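Local coordinates for protein alpha-1,3-glucanase (Streptomyces thermodiastaticus, PDB 7C7D) that hydrolyses alpha-1,3-glucan, probably cutting alpha-1,3-glucosidic linkages as a thermostable glycoside hydrolase of family GH87, at residues D306-G311 and V329-T334; N110-A115 and A193-V198; G203-S208 and V239-P244. All blocks are in the same frame, centred on the assembly; numbering follows the deposited sequence.

Contact 1 of 3, residues D306-G311 and V329-T334; sequences DNFVNG and VGLWLT
Asn310 and Trp332 lie side by side on neighbouring rungs of a right-handed parallel beta-helix, the fold of pectate lyase-like proteins, with amide and indole planes only 15° apart. Strands 309-311 and 331-333 pair in parallel register. Asn310 OD1 comes closest to the benzene part of the indole, 3.1 Å from Trp332 CE3. Both side chains leave the same face of the sheet, and each holds CG anti to the backbone N, which starts amide and indole from matching positions. Asn307 adds a second amide beside them: its ND2 donates to Asn310 OD1 at 2.9 Å, nearly in its own amide plane, while its OD1 accepts Val329 N at 2.9 Å from above the carbonyl plane. An asparagine suits this place just before the strand because its amide can accept from Val329 of the other segment while donating to Asn310 of its own. An alanine here would probably leave Val329 N without this acceptor and Asn310 OD1 without this donor, the Asn310 amide then being held mainly through the bond from its ND2 to Asp278. On the face of Val309, Leu331 and Leu333 the side chains are apolar. Phe308, just before the strand, lies alongside Leu331, with CD2 3.9 Å from Leu331 CG; Val309 CG1 meets Leu333 CD2, and Leu355 carries this packing on to the next rung. Gly311 has a positive phi at which a CB would jam against the preceding carbonyl O. Its N-H reaches Trp332 O at 2.8 Å, almost straight at 174°, and its own O accepts Thr334 N at 3.0 Å.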
loop_
_atom_site.group_PDB
_atom_site.type_symbol
_atom_site.label_atom_id
_atom_site.label_comp_id
_atom_site.label_asym_id
_atom_site.label_seq_id
_atom_site.Cartn_x
_atom_site.Cartn_y
_atom_site.Cartn_z
ATOM N N ASP A 306 7.074 12.453 -10.474
ATOM C CA ASP A 306 8.186 11.505 -10.363
ATOM C C ASP A 306 7.673 10.076 -10.201
ATOM O O ASP A 306 8.010 9.371 -9.251
ATOM C CB ASP A 306 9.080 11.862 -9.182
ATOM C CG ASP A 306 9.565 13.284 -9.216
ATOM O OD1 ASP A 306 9.808 13.813 -10.324
ATOM O OD2 ASP A 306 9.718 13.868 -8.119
ATOM N N ASN A 307 6.880 9.651 -11.176
ATOM C CA ASN A 307 5.993 8.509 -11.021
ATOM C C ASN A 307 6.268 7.457 -12.088
ATOM O O ASN A 307 6.912 7.722 -13.103
ATOM C CB ASN A 307 4.543 8.990 -11.122
ATOM C CG ASN A 307 4.221 10.045 -10.079
ATOM O OD1 ASN A 307 4.827 10.063 -9.013
ATOM N ND2 ASN A 307 3.260 10.917 -10.368
ATOM N N PHE A 308 5.771 6.238 -11.850
ATOM C CA PHE A 308 5.813 5.206 -12.886
ATOM C C PHE A 308 4.795 5.507 -13.988
ATOM O O PHE A 308 5.157 5.617 -15.164
ATOM C CB PHE A 308 5.654 3.819 -12.240
ATOM C CG PHE A 308 5.038 2.756 -13.125
ATOM C CD1 PHE A 308 5.625 2.370 -14.328
ATOM C CD2 PHE A 308 3.877 2.110 -12.727
ATOM C CE1 PHE A 308 5.053 1.371 -15.121
ATOM C CE2 PHE A 308 3.306 1.111 -13.505
ATOM C CZ PHE A 308 3.886 0.736 -14.699
ATOM N N VAL A 309 3.526 5.698 -13.627
ATOM C CA VAL A 309 2.507 6.151 -14.568
ATOM C C VAL A 309 1.895 7.434 -14.029
ATOM O O VAL A 309 1.506 7.502 -12.858
ATOM C CB VAL A 309 1.411 5.094 -14.799
ATOM C CG1 VAL A 309 0.272 5.683 -15.621
ATOM C CG2 VAL A 309 2.006 3.881 -15.490
ATOM N N ASN A 310 1.825 8.452 -14.884
ATOM C CA ASN A 310 1.232 9.736 -14.540
ATOM C C ASN A 310 0.235 10.084 -15.630
ATOM O O ASN A 310 0.631 10.370 -16.762
ATOM C CB ASN A 310 2.319 10.803 -14.452
ATOM C CG ASN A 310 1.849 12.047 -13.752
ATOM O OD1 ASN A 310 1.722 12.062 -12.530
ATOM N ND2 ASN A 310 1.609 13.110 -14.513
ATOM N N GLY A 311 -1.051 10.066 -15.292
ATOM C CA GLY A 311 -2.078 10.464 -16.231
ATOM C C GLY A 311 -2.966 9.328 -16.695
ATOM O O GLY A 311 -3.553 8.595 -15.887
ATOM N N VAL A 329 4.791 8.394 -6.691
ATOM C CA VAL A 329 3.551 7.633 -6.786
ATOM C C VAL A 329 3.761 6.524 -7.805
ATOM O O VAL A 329 4.348 6.751 -8.868
ATOM C CB VAL A 329 2.361 8.530 -7.183
ATOM C CG1 VAL A 329 1.081 7.703 -7.338
ATOM C CG2 VAL A 329 2.166 9.614 -6.151
ATOM N N GLY A 330 3.292 5.318 -7.487
ATOM C CA GLY A 330 3.342 4.267 -8.485
ATOM C C GLY A 330 2.504 4.598 -9.705
ATOM O O GLY A 330 3.026 4.725 -10.818
ATOM N N LEU A 331 1.197 4.755 -9.517
ATOM C CA LEU A 331 0.287 5.116 -10.601
ATOM C C LEU A 331 -0.594 6.256 -10.121
ATOM O O LEU A 331 -1.443 6.065 -9.241
ATOM C CB LEU A 331 -0.563 3.929 -11.059
ATOM C CG LEU A 331 0.176 2.724 -11.654
ATOM C CD1 LEU A 331 0.605 1.725 -10.579
ATOM C CD2 LEU A 331 -0.683 2.028 -12.704
ATOM N N TRP A 332 -0.369 7.436 -10.682
ATOM C CA TRP A 332 -1.201 8.600 -10.431
ATOM C C TRP A 332 -2.081 8.727 -11.662
ATOM O O TRP A 332 -1.621 9.158 -12.721
ATOM C CB TRP A 332 -0.314 9.821 -10.230
ATOM C CG TRP A 332 -1.098 11.001 -9.845
ATOM C CD1 TRP A 332 -1.614 11.265 -8.615
ATOM C CD2 TRP A 332 -1.509 12.068 -10.700
ATOM N NE1 TRP A 332 -2.306 12.446 -8.644
ATOM C CE2 TRP A 332 -2.255 12.962 -9.913
ATOM C CE3 TRP A 332 -1.308 12.361 -12.053
ATOM C CZ2 TRP A 332 -2.800 14.134 -10.431
ATOM C CZ3 TRP A 332 -1.843 13.524 -12.566
ATOM C CH2 TRP A 332 -2.581 14.398 -11.756
ATOM N N LEU A 333 -3.336 8.302 -11.542
ATOM C CA LEU A 333 -4.204 8.098 -12.694
ATOM C C LEU A 333 -5.278 9.174 -12.748
ATOM O O LEU A 333 -5.959 9.441 -11.750
ATOM C CB LEU A 333 -4.835 6.705 -12.653
ATOM C CG LEU A 333 -3.812 5.572 -12.817
ATOM C CD1 LEU A 333 -4.346 4.235 -12.298
ATOM C CD2 LEU A 333 -3.370 5.444 -14.275
ATOM N N THR A 334 -5.423 9.787 -13.920
ATOM C CA THR A 334 -6.422 10.814 -14.152
ATOM C C THR A 334 -6.995 10.615 -15.543
ATOM O O THR A 334 -6.414 9.920 -16.376
ATOM C CB THR A 334 -5.792 12.213 -14.126
ATOM O OG1 THR A 334 -4.766 12.298 -15.130
ATOM C CG2 THR A 334 -5.193 12.508 -12.765
#

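Contact 2 of 3, residues N110-A115 and A193-V198; sequences NALTVA and ADFEQV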
loop_
_atom_site.group_PDB
_atom_site.type_symbol
_atom_site.label_atom_id
_atom_site.label_comp_id
_atom_site.label_asym_id
_atom_site.label_seq_id
_atom_site.Cartn_x
_atom_site.Cartn_y
_atom_site.Cartn_z
ATOM N N ASN A 110 13.231 -19.335 -4.982
ATOM C CA ASN A 110 14.515 -19.090 -5.623
ATOM C C ASN A 110 14.865 -17.610 -5.598
ATOM O O ASN A 110 15.819 -17.195 -6.267
ATOM C CB ASN A 110 14.533 -19.617 -7.065
ATOM C CG ASN A 110 13.503 -18.936 -7.957
ATOM O OD1 ASN A 110 12.709 -18.112 -7.503
ATOM N ND2 ASN A 110 13.516 -19.283 -9.240
ATOM N N ALA A 111 14.107 -16.811 -4.856
ATOM C CA ALA A 111 14.280 -15.370 -4.838
ATOM C C ALA A 111 13.950 -14.854 -3.447
ATOM O O ALA A 111 13.167 -15.462 -2.707
ATOM C CB ALA A 111 13.397 -14.692 -5.888
ATOM N N LEU A 112 14.550 -13.719 -3.108
ATOM C CA LEU A 112 14.474 -13.169 -1.765
ATOM C C LEU A 112 14.289 -11.663 -1.850
ATOM O O LEU A 112 15.025 -10.994 -2.578
ATOM C CB LEU A 112 15.786 -13.483 -1.039
ATOM C CG LEU A 112 16.001 -12.923 0.357
ATOM C CD1 LEU A 112 14.961 -13.490 1.301
ATOM C CD2 LEU A 112 17.400 -13.260 0.837
ATOM N N THR A 113 13.304 -11.135 -1.122
ATOM C CA THR A 113 13.165 -9.698 -0.910
ATOM C C THR A 113 13.203 -9.435 0.585
ATOM O O THR A 113 12.520 -10.123 1.352
ATOM C CB THR A 113 11.857 -9.162 -1.501
ATOM O OG1 THR A 113 11.810 -9.461 -2.900
ATOM C CG2 THR A 113 11.753 -7.651 -1.313
ATOM N N VAL A 114 14.000 -8.457 1.007
ATOM C CA VAL A 114 14.196 -8.165 2.422
ATOM C C VAL A 114 13.858 -6.706 2.687
ATOM O O VAL A 114 14.396 -5.811 2.026
ATOM C CB VAL A 114 15.640 -8.461 2.859
ATOM C CG1 VAL A 114 15.822 -8.144 4.335
ATOM C CG2 VAL A 114 15.987 -9.912 2.579
ATOM N N ALA A 115 12.975 -6.467 3.653
ATOM C CA ALA A 115 12.699 -5.119 4.134
ATOM C C ALA A 115 13.621 -4.834 5.313
ATOM O O ALA A 115 13.713 -5.638 6.244
ATOM C CB ALA A 115 11.233 -4.991 4.557
ATOM N N ALA A 193 11.360 -10.867 5.625
ATOM C CA ALA A 193 11.899 -11.385 4.376
ATOM C C ALA A 193 10.810 -12.132 3.620
ATOM O O ALA A 193 10.025 -12.874 4.220
ATOM C CB ALA A 193 13.088 -12.319 4.633
ATOM N N ASP A 194 10.766 -11.934 2.304
ATOM C CA ASP A 194 9.795 -12.583 1.429
ATOM C C ASP A 194 10.514 -13.635 0.596
ATOM O O ASP A 194 11.553 -13.351 -0.013
ATOM C CB ASP A 194 9.134 -11.580 0.476
ATOM C CG ASP A 194 8.561 -10.359 1.177
ATOM O OD1 ASP A 194 8.144 -10.449 2.348
ATOM O OD2 ASP A 194 8.521 -9.294 0.526
ATOM N N PHE A 195 9.957 -14.846 0.555
ATOM C CA PHE A 195 10.541 -15.967 -0.169
ATOM C C PHE A 195 9.632 -16.292 -1.345
ATOM O O PHE A 195 8.478 -16.680 -1.143
ATOM C CB PHE A 195 10.692 -17.158 0.774
ATOM C CG PHE A 195 11.676 -16.912 1.878
ATOM C CD1 PHE A 195 11.289 -16.275 3.051
ATOM C CD2 PHE A 195 13.003 -17.269 1.722
ATOM C CE1 PHE A 195 12.203 -16.034 4.061
ATOM C CE2 PHE A 195 13.925 -17.023 2.726
ATOM C CZ PHE A 195 13.525 -16.404 3.896
ATOM N N GLU A 196 10.142 -16.101 -2.563
ATOM C CA GLU A 196 9.333 -16.141 -3.775
ATOM C C GLU A 196 9.890 -17.155 -4.763
ATOM O O GLU A 196 11.110 -17.315 -4.889
ATOM C CB GLU A 196 9.288 -14.764 -4.461
ATOM C CG GLU A 196 8.329 -14.702 -5.650
ATOM C CD GLU A 196 8.068 -13.294 -6.148
ATOM O OE1 GLU A 196 8.476 -12.322 -5.473
ATOM O OE2 GLU A 196 7.443 -13.161 -7.224
ATOM N N GLN A 197 8.986 -17.829 -5.473
ATOM C CA GLN A 197 9.340 -18.655 -6.619
ATOM C C GLN A 197 9.145 -17.818 -7.875
ATOM O O GLN A 197 8.008 -17.540 -8.274
ATOM C CB GLN A 197 8.462 -19.902 -6.673
ATOM C CG GLN A 197 8.867 -20.863 -7.771
ATOM C CD GLN A 197 10.266 -21.410 -7.568
ATOM O OE1 GLN A 197 11.000 -21.640 -8.530
ATOM N NE2 GLN A 197 10.639 -21.636 -6.313
ATOM N N VAL A 198 10.252 -17.410 -8.488
ATOM C CA VAL A 198 10.232 -16.608 -9.704
ATOM C C VAL A 198 10.506 -17.525 -10.884
ATOM O O VAL A 198 11.470 -18.299 -10.869
ATOM C CB VAL A 198 11.266 -15.472 -9.634
ATOM C CG1 VAL A 198 11.369 -14.755 -10.977
ATOM C CG2 VAL A 198 10.892 -14.496 -8.530
HETATM O O HOH W 1 9.867 -11.411 -3.180
#
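Glu196 O is gripped by two successive N-H groups, a firm bond from Asn110 N at 2.9 Å and a weak one from Ala111 N. This is a classic beta bulge, set where the chain turns a corner into the strand; strands 109-117 and 188-196 are neighbours in an antiparallel sheet of the N-terminal domain of this GH87 enzyme. The Asn110 side chain takes over the pairing beyond the bulge. Chi1 (62°) puts CG between the backbone N and the carbonyl carbon; from there the amide, nearly eclipsed at chi2 (-4°), meets the backbone of Val198 at both ends: OD1 accepts Val198 N at 2.7 Å, almost straight at 177°, and ND2 donates to Val198 O at 2.8 Å on an in-plane lone pair. Asparagine suits the place because its amide offers the same acceptor and donor as a peptide group. On one face of the sheet Leu112 CD1 stands over the Phe195 ring, 4.2 Å from its centroid, in a CH-pi contact. The face of Ala111, Thr113, Asp194 and Glu196 is mixed. At its apolar end the small Ala111 lets Val198 CG2 come within 3.6 Å of its CB; towards Asp194 and Glu196 it is polar, and a water joins Thr113 OG1 to Glu196 OE1. Asp194 also bonds Ser61 and forms a salt bridge with Arg372, as Glu196 does with Arg346. The two buried carboxylates are therefore probably stabilised as anions, and this domain is tied by charge to the beta-helix, on which Arg346 and Arg372 lie.

Contact 3 of 3, residues G203-S208 and V239-P244; sequences GQPAGS and VVWIPP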
loop_
_atom_site.group_PDB
_atom_site.type_symbol
_atom_site.label_atom_id
_atom_site.label_comp_id
_atom_site.label_asym_id
_atom_site.label_seq_id
_atom_site.Cartn_x
_atom_site.Cartn_y
_atom_site.Cartn_z
ATOM N N GLY A 203 10.663 -16.127 -22.993
ATOM C CA GLY A 203 11.184 -15.881 -24.318
ATOM C C GLY A 203 10.386 -14.839 -25.084
ATOM O O GLY A 203 9.229 -14.560 -24.779
ATOM N N GLN A 204 11.024 -14.276 -26.101
ATOM C CA GLN A 204 10.403 -13.214 -26.879
ATOM C C GLN A 204 9.219 -13.760 -27.672
ATOM O O GLN A 204 9.373 -14.745 -28.403
ATOM C CB GLN A 204 11.427 -12.613 -27.836
ATOM C CG GLN A 204 10.823 -11.645 -28.825
ATOM C CD GLN A 204 11.862 -10.900 -29.635
ATOM O OE1 GLN A 204 13.049 -11.223 -29.597
ATOM N NE2 GLN A 204 11.418 -9.889 -30.369
ATOM N N PRO A 205 8.037 -13.157 -27.560
ATOM C CA PRO A 205 6.889 -13.631 -28.341
ATOM C C PRO A 205 7.104 -13.390 -29.827
ATOM O O PRO A 205 7.769 -12.436 -30.237
ATOM C CB PRO A 205 5.722 -12.783 -27.815
ATOM C CG PRO A 205 6.216 -12.143 -26.555
ATOM C CD PRO A 205 7.691 -12.025 -26.689
ATOM N N ALA A 206 6.527 -14.275 -30.635
ATOM C CA ALA A 206 6.674 -14.168 -32.080
ATOM C C ALA A 206 6.018 -12.892 -32.589
ATOM O O ALA A 206 4.909 -12.535 -32.181
ATOM C CB ALA A 206 6.041 -15.384 -32.757
ATOM N N GLY A 207 6.717 -12.198 -33.486
ATOM C CA GLY A 207 6.202 -10.986 -34.085
ATOM C C GLY A 207 6.411 -9.722 -33.280
ATOM O O GLY A 207 6.046 -8.639 -33.756
ATOM N N SER A 208 6.983 -9.814 -32.084
ATOM C CA SER A 208 7.194 -8.620 -31.284
ATOM C C SER A 208 8.414 -7.844 -31.781
ATOM O O SER A 208 9.299 -8.381 -32.456
ATOM C CB SER A 208 7.356 -8.980 -29.805
ATOM O OG SER A 208 8.432 -9.875 -29.612
ATOM N N VAL A 239 3.247 -5.900 -30.067
ATOM C CA VAL A 239 3.978 -6.133 -28.830
ATOM C C VAL A 239 5.382 -5.576 -28.976
ATOM O O VAL A 239 6.081 -5.884 -29.949
ATOM C CB VAL A 239 4.029 -7.632 -28.483
ATOM C CG1 VAL A 239 4.879 -7.863 -27.237
ATOM C CG2 VAL A 239 2.622 -8.184 -28.306
ATOM N N VAL A 240 5.787 -4.758 -28.011
ATOM C CA VAL A 240 7.172 -4.353 -27.839
ATOM C C VAL A 240 7.791 -5.265 -26.789
ATOM O O VAL A 240 7.256 -5.406 -25.681
ATOM C CB VAL A 240 7.266 -2.883 -27.402
ATOM C CG1 VAL A 240 8.691 -2.544 -27.061
ATOM C CG2 VAL A 240 6.751 -1.972 -28.495
ATOM N N TRP A 241 8.919 -5.869 -27.132
ATOM C CA TRP A 241 9.610 -6.810 -26.265
ATOM C C TRP A 241 10.781 -6.109 -25.590
ATOM O O TRP A 241 11.558 -5.408 -26.250
ATOM C CB TRP A 241 10.126 -7.983 -27.096
ATOM C CG TRP A 241 10.975 -8.952 -26.344
ATOM C CD1 TRP A 241 12.297 -9.219 -26.556
ATOM C CD2 TRP A 241 10.559 -9.805 -25.276
ATOM N NE1 TRP A 241 12.730 -10.186 -25.682
ATOM C CE2 TRP A 241 11.683 -10.562 -24.883
ATOM C CE3 TRP A 241 9.347 -10.000 -24.605
ATOM C CZ2 TRP A 241 11.629 -11.501 -23.854
ATOM C CZ3 TRP A 241 9.293 -10.937 -23.589
ATOM C CH2 TRP A 241 10.429 -11.675 -23.223
ATOM N N ILE A 242 10.895 -6.299 -24.280
ATOM C CA ILE A 242 12.010 -5.772 -23.498
ATOM C C ILE A 242 12.844 -6.965 -23.046
ATOM O O ILE A 242 12.468 -7.647 -22.079
ATOM C CB ILE A 242 11.519 -4.968 -22.282
ATOM C CG1 ILE A 242 10.538 -3.862 -22.687
ATOM C CG2 ILE A 242 12.701 -4.382 -21.530
ATOM C CD1 ILE A 242 9.841 -3.207 -21.493
ATOM N N PRO A 243 13.963 -7.260 -23.701
ATOM C CA PRO A 243 14.795 -8.404 -23.291
ATOM C C PRO A 243 15.353 -8.202 -21.893
ATOM O O PRO A 243 15.400 -7.067 -21.395
ATOM C CB PRO A 243 15.930 -8.407 -24.329
ATOM C CG PRO A 243 15.438 -7.582 -25.475
ATOM C CD PRO A 243 14.503 -6.569 -24.884
ATOM N N PRO A 244 15.793 -9.274 -21.234
ATOM C CA PRO A 244 16.484 -9.121 -19.947
ATOM C C PRO A 244 17.606 -8.097 -20.040
ATOM O O PRO A 244 18.368 -8.065 -21.009
ATOM C CB PRO A 244 17.032 -10.525 -19.676
ATOM C CG PRO A 244 16.070 -11.432 -20.371
ATOM C CD PRO A 244 15.621 -10.692 -21.605
HETATM O O HOH W 2 4.144 -6.826 -32.699
#
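The indole of Trp241 carries Gln204 and Pro205 on one face and Pro243 N on the opposite one. Gln204 CA lies over the centre of the indole, and Gln204 CB makes a CH-pi contact with the five-membered ring, 3.5 Å from the centroid and 13° off the normal. Pro205 CD meets the benzene part nearer the rim, 3.3 Å from Trp241 CE3. The Gln204 chain is extended beyond CG, and its amide plane is turned only 10° from the indole, with CD 3.5 Å from Trp241 CD1. From there NE2 donates to Ser208 OG at 3.1 Å, in the amide plane. Ser208 OG in turn donates to Pro205 O at 2.7 Å, bracing the type II turn of 205-208, whose third position suits Gly207 with its positive phi (84°). Ser208 CB also packs on Val239 CG1, and a water accepts from Val239 N and donates to Gly207 O. A long glutamine suits the place, its methylenes covering the ring while its amide reaches the serine. Between the segments the direct contacts are thus mainly apolar, CH-pi and CH...O; the loop is shaped largely by its own bonds and lies over Trp241 where the beta-helix begins.

Overall arrangement
From the N terminus, the chain first passes through the beta domain in which contact 2 joins 110-115 to 193-198, closing a long excursion of 77 residues. Soon afterwards contact 3 closes a loop of 30 residues, which holds helix 225-234, by bringing 203-208 onto strand 238-242. Contact 1 follows with a shorter loop of 17 residues, joining successive rungs further along the beta-helix. The three lie in series, neither nesting nor crossing. Their centres are 25 to 26 Å apart and none touches another; contacts 1 and 3 come nearest, about 9 Å between closest atoms. They tie, in turn, two strands of the N-terminal domain, the linker to the first strands of the beta-helix, and two successive rungs of it.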